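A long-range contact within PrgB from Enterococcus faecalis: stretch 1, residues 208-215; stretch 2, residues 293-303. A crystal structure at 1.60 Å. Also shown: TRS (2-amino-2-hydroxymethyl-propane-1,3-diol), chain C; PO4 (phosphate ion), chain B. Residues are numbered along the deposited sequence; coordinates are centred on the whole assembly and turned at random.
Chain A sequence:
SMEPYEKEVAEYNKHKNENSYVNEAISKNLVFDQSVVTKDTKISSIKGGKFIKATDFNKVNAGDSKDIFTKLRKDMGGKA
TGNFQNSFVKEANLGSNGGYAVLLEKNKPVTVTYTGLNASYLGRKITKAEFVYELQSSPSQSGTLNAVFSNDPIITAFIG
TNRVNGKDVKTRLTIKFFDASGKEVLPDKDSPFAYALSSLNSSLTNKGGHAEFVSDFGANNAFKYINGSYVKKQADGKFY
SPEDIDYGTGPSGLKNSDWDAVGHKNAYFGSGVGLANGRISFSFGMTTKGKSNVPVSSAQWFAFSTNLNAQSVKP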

# COMPACT_ATOMS: atom_id res chain seq x y z
N GLY A 208 20.87 -5.74 -7.89
CA GLY A 208 20.17 -4.94 -6.89
C GLY A 208 18.76 -4.54 -7.29
O GLY A 208 17.97 -5.37 -7.75
N GLY A 209 18.41 -3.27 -7.10
CA GLY A 209 17.04 -2.85 -7.27
C GLY A 209 16.17 -3.23 -6.07
O GLY A 209 16.64 -3.72 -5.03
N HIS A 210 14.87 -3.00 -6.22
CA HIS A 210 13.94 -3.24 -5.12
C HIS A 210 12.55 -3.47 -5.69
O HIS A 210 12.26 -3.09 -6.82
CB HIS A 210 13.93 -2.07 -4.11
CG HIS A 210 13.12 -0.88 -4.53
ND1 HIS A 210 13.64 0.15 -5.29
CD2 HIS A 210 11.84 -0.53 -4.27
CE1 HIS A 210 12.71 1.06 -5.49
NE2 HIS A 210 11.60 0.67 -4.88
N ALA A 211 11.67 -4.05 -4.87
CA ALA A 211 10.29 -4.23 -5.29
C ALA A 211 9.34 -3.82 -4.18
O ALA A 211 9.63 -4.05 -3.01
CB ALA A 211 9.97 -5.67 -5.67
N GLU A 212 8.23 -3.19 -4.57
CA GLU A 212 7.07 -3.02 -3.69
C GLU A 212 6.26 -4.31 -3.67
O GLU A 212 6.12 -4.99 -4.71
CB GLU A 212 6.21 -1.82 -4.13
CG GLU A 212 7.05 -0.59 -4.32
CD GLU A 212 6.27 0.70 -4.33
OE1 GLU A 212 5.02 0.67 -4.38
OE2 GLU A 212 6.93 1.77 -4.35
N PHE A 213 5.79 -4.71 -2.47
CA PHE A 213 5.10 -5.99 -2.26
C PHE A 213 3.90 -5.82 -1.33
O PHE A 213 3.75 -4.79 -0.66
CB PHE A 213 6.04 -7.05 -1.65
CG PHE A 213 6.53 -6.71 -0.24
CD1 PHE A 213 5.81 -7.09 0.89
CD2 PHE A 213 7.75 -6.05 -0.07
CE1 PHE A 213 6.25 -6.80 2.16
CE2 PHE A 213 8.23 -5.77 1.21
CZ PHE A 213 7.49 -6.12 2.32
N VAL A 214 3.06 -6.86 -1.30
CA VAL A 214 2.13 -7.11 -0.22
C VAL A 214 2.39 -8.49 0.35
O VAL A 214 2.99 -9.35 -0.30
CB VAL A 214 0.68 -6.99 -0.71
CG1 VAL A 214 0.41 -5.54 -1.08
CG2 VAL A 214 0.39 -7.96 -1.96
N SER A 215 1.99 -8.70 1.61
CA SER A 215 2.28 -9.97 2.29
C SER A 215 1.38 -10.08 3.52
O SER A 215 0.64 -9.14 3.86
CB SER A 215 3.75 -10.05 2.70
OG SER A 215 3.98 -9.06 3.68
N ASN A 293 22.59 -0.87 -0.09
CA ASN A 293 22.88 0.32 -0.87
C ASN A 293 22.09 0.30 -2.17
O ASN A 293 22.69 0.20 -3.24
CB ASN A 293 24.38 0.42 -1.19
CG ASN A 293 25.20 0.80 0.02
OD1 ASN A 293 24.82 1.68 0.80
ND2 ASN A 293 26.34 0.12 0.19
N VAL A 294 20.77 0.35 -2.07
CA VAL A 294 19.86 0.48 -3.21
C VAL A 294 19.19 1.85 -3.12
O VAL A 294 18.47 2.12 -2.15
CB VAL A 294 18.82 -0.65 -3.27
CG1 VAL A 294 17.86 -0.47 -4.46
CG2 VAL A 294 19.49 -2.02 -3.37
N PRO A 295 19.40 2.74 -4.09
CA PRO A 295 18.74 4.06 -4.05
C PRO A 295 17.21 3.98 -4.13
O PRO A 295 16.64 3.02 -4.67
CB PRO A 295 19.31 4.77 -5.29
CG PRO A 295 20.43 3.89 -5.78
CD PRO A 295 20.06 2.50 -5.38
N VAL A 296 16.56 5.02 -3.59
CA VAL A 296 15.12 5.27 -3.62
C VAL A 296 14.33 3.99 -3.36
O VAL A 296 13.31 3.73 -4.01
CB VAL A 296 14.67 5.98 -4.93
CG1 VAL A 296 15.33 7.34 -5.00
CG2 VAL A 296 14.98 5.18 -6.19
N SER A 297 14.74 3.24 -2.34
CA SER A 297 14.17 1.92 -2.06
C SER A 297 13.52 1.84 -0.68
O SER A 297 13.37 0.73 -0.13
CB SER A 297 15.25 0.84 -2.19
OG SER A 297 16.24 0.96 -1.18
N SER A 298 13.13 3.00 -0.10
CA SER A 298 12.55 2.99 1.23
C SER A 298 11.43 4.02 1.44
O SER A 298 11.10 4.32 2.60
CB SER A 298 13.66 3.20 2.32
OG SER A 298 14.51 4.33 1.99
N ALA A 299 10.80 4.53 0.38
CA ALA A 299 9.57 5.28 0.57
C ALA A 299 8.61 4.93 -0.56
O ALA A 299 9.01 4.80 -1.71
CB ALA A 299 9.82 6.79 0.54
N GLN A 300 7.31 4.81 -0.21
CA GLN A 300 6.35 4.37 -1.21
C GLN A 300 5.02 5.07 -1.00
O GLN A 300 4.71 5.60 0.07
CB GLN A 300 6.16 2.84 -1.12
CG GLN A 300 5.35 2.44 0.11
CD GLN A 300 5.43 0.94 0.40
OE1 GLN A 300 5.88 0.50 1.44
NE2 GLN A 300 4.96 0.15 -0.55
N TRP A 301 4.20 5.01 -2.07
CA TRP A 301 2.81 5.45 -1.98
C TRP A 301 1.95 4.20 -2.00
O TRP A 301 2.10 3.39 -2.92
CB TRP A 301 2.50 6.34 -3.19
CG TRP A 301 1.04 6.71 -3.32
CD1 TRP A 301 0.14 6.80 -2.32
CD2 TRP A 301 0.32 7.03 -4.54
NE1 TRP A 301 -1.11 7.13 -2.79
CE2 TRP A 301 -1.02 7.28 -4.16
CE3 TRP A 301 0.67 7.08 -5.90
CZ2 TRP A 301 -2.01 7.61 -5.11
CZ3 TRP A 301 -0.31 7.44 -6.83
CH2 TRP A 301 -1.62 7.66 -6.43
N PHE A 302 1.09 4.03 -1.00
CA PHE A 302 0.15 2.92 -0.97
C PHE A 302 -1.26 3.51 -1.01
O PHE A 302 -1.72 4.08 -0.03
CB PHE A 302 0.29 2.00 0.25
CG PHE A 302 -0.62 0.81 0.11
CD1 PHE A 302 -0.24 -0.24 -0.74
CD2 PHE A 302 -1.88 0.84 0.63
CE1 PHE A 302 -1.07 -1.32 -0.94
CE2 PHE A 302 -2.78 -0.26 0.40
CZ PHE A 302 -2.36 -1.32 -0.38
N ALA A 303 -1.96 3.31 -2.12
CA ALA A 303 -3.34 3.74 -2.26
C ALA A 303 -4.27 2.56 -2.06
O ALA A 303 -4.00 1.46 -2.58
CB ALA A 303 -3.56 4.33 -3.65
C TRS C . 4.50 3.66 -6.78
C1 TRS C . 4.69 4.10 -8.26
C2 TRS C . 3.20 4.23 -6.18
C3 TRS C . 5.71 4.11 -5.92
N TRS C . 4.36 2.21 -6.80
O1 TRS C . 5.81 3.33 -8.68
O2 TRS C . 2.10 3.93 -7.00
O3 TRS C . 5.33 3.92 -4.54
P PO4 B . 18.35 7.46 -0.93
O1 PO4 B . 18.05 7.15 -2.38
O2 PO4 B . 18.35 6.13 -0.16
O3 PO4 B . 19.74 8.07 -0.83
O4 PO4 B . 17.42 8.44 -0.28
O HOH W 1 15.64 1.31 -6.78
O HOH W 2 2.92 0.74 -2.75

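No direct hydrogen bond joins the two stretches; their strands, 211-215 and 299-302, run 49° apart with axes no closer than 9.4 Å, and side chains and water bridge the gap, with TRS bound alongside. Stretch 2 enters as loop at Val294, whose CG1 lies 3.5 Å from Gly209 O, an apolar neighbour for a carbonyl that has no polar partner in the model. Gly209 itself adopts backbone angles at which a CB would jam against the preceding carbonyl, so glycine suits the turn. Pro295 O receives a hydrogen bond from a water that also bonds His210 ND1, while Val296 brings its carbonyl O within 3.1 Å of His210 CE1, a polarised ring carbon. Ser297 then lays its CA over the imidazole face, 3.7 Å from the centroid of the His210 ring, a CH-pi contact; the short side chain also sets CB over the same ring, 3.6 Å from His210 ND1, and its OG donates to Val294 O (2.7 Å). In the strand, Gln300 packs its CB 3.5 Å from Glu212 OE2, and its amide NE2 can donate to a second water, which donates to Glu212 OE1 and Trp301 O. The Glu212 carboxylate suits this place by accepting from both water and TRS, whose O3 also accepts from Trp301 N. Finally, the apolar Phe302 ring suits apolar Val214, CE1 to CG1 4.5 Å.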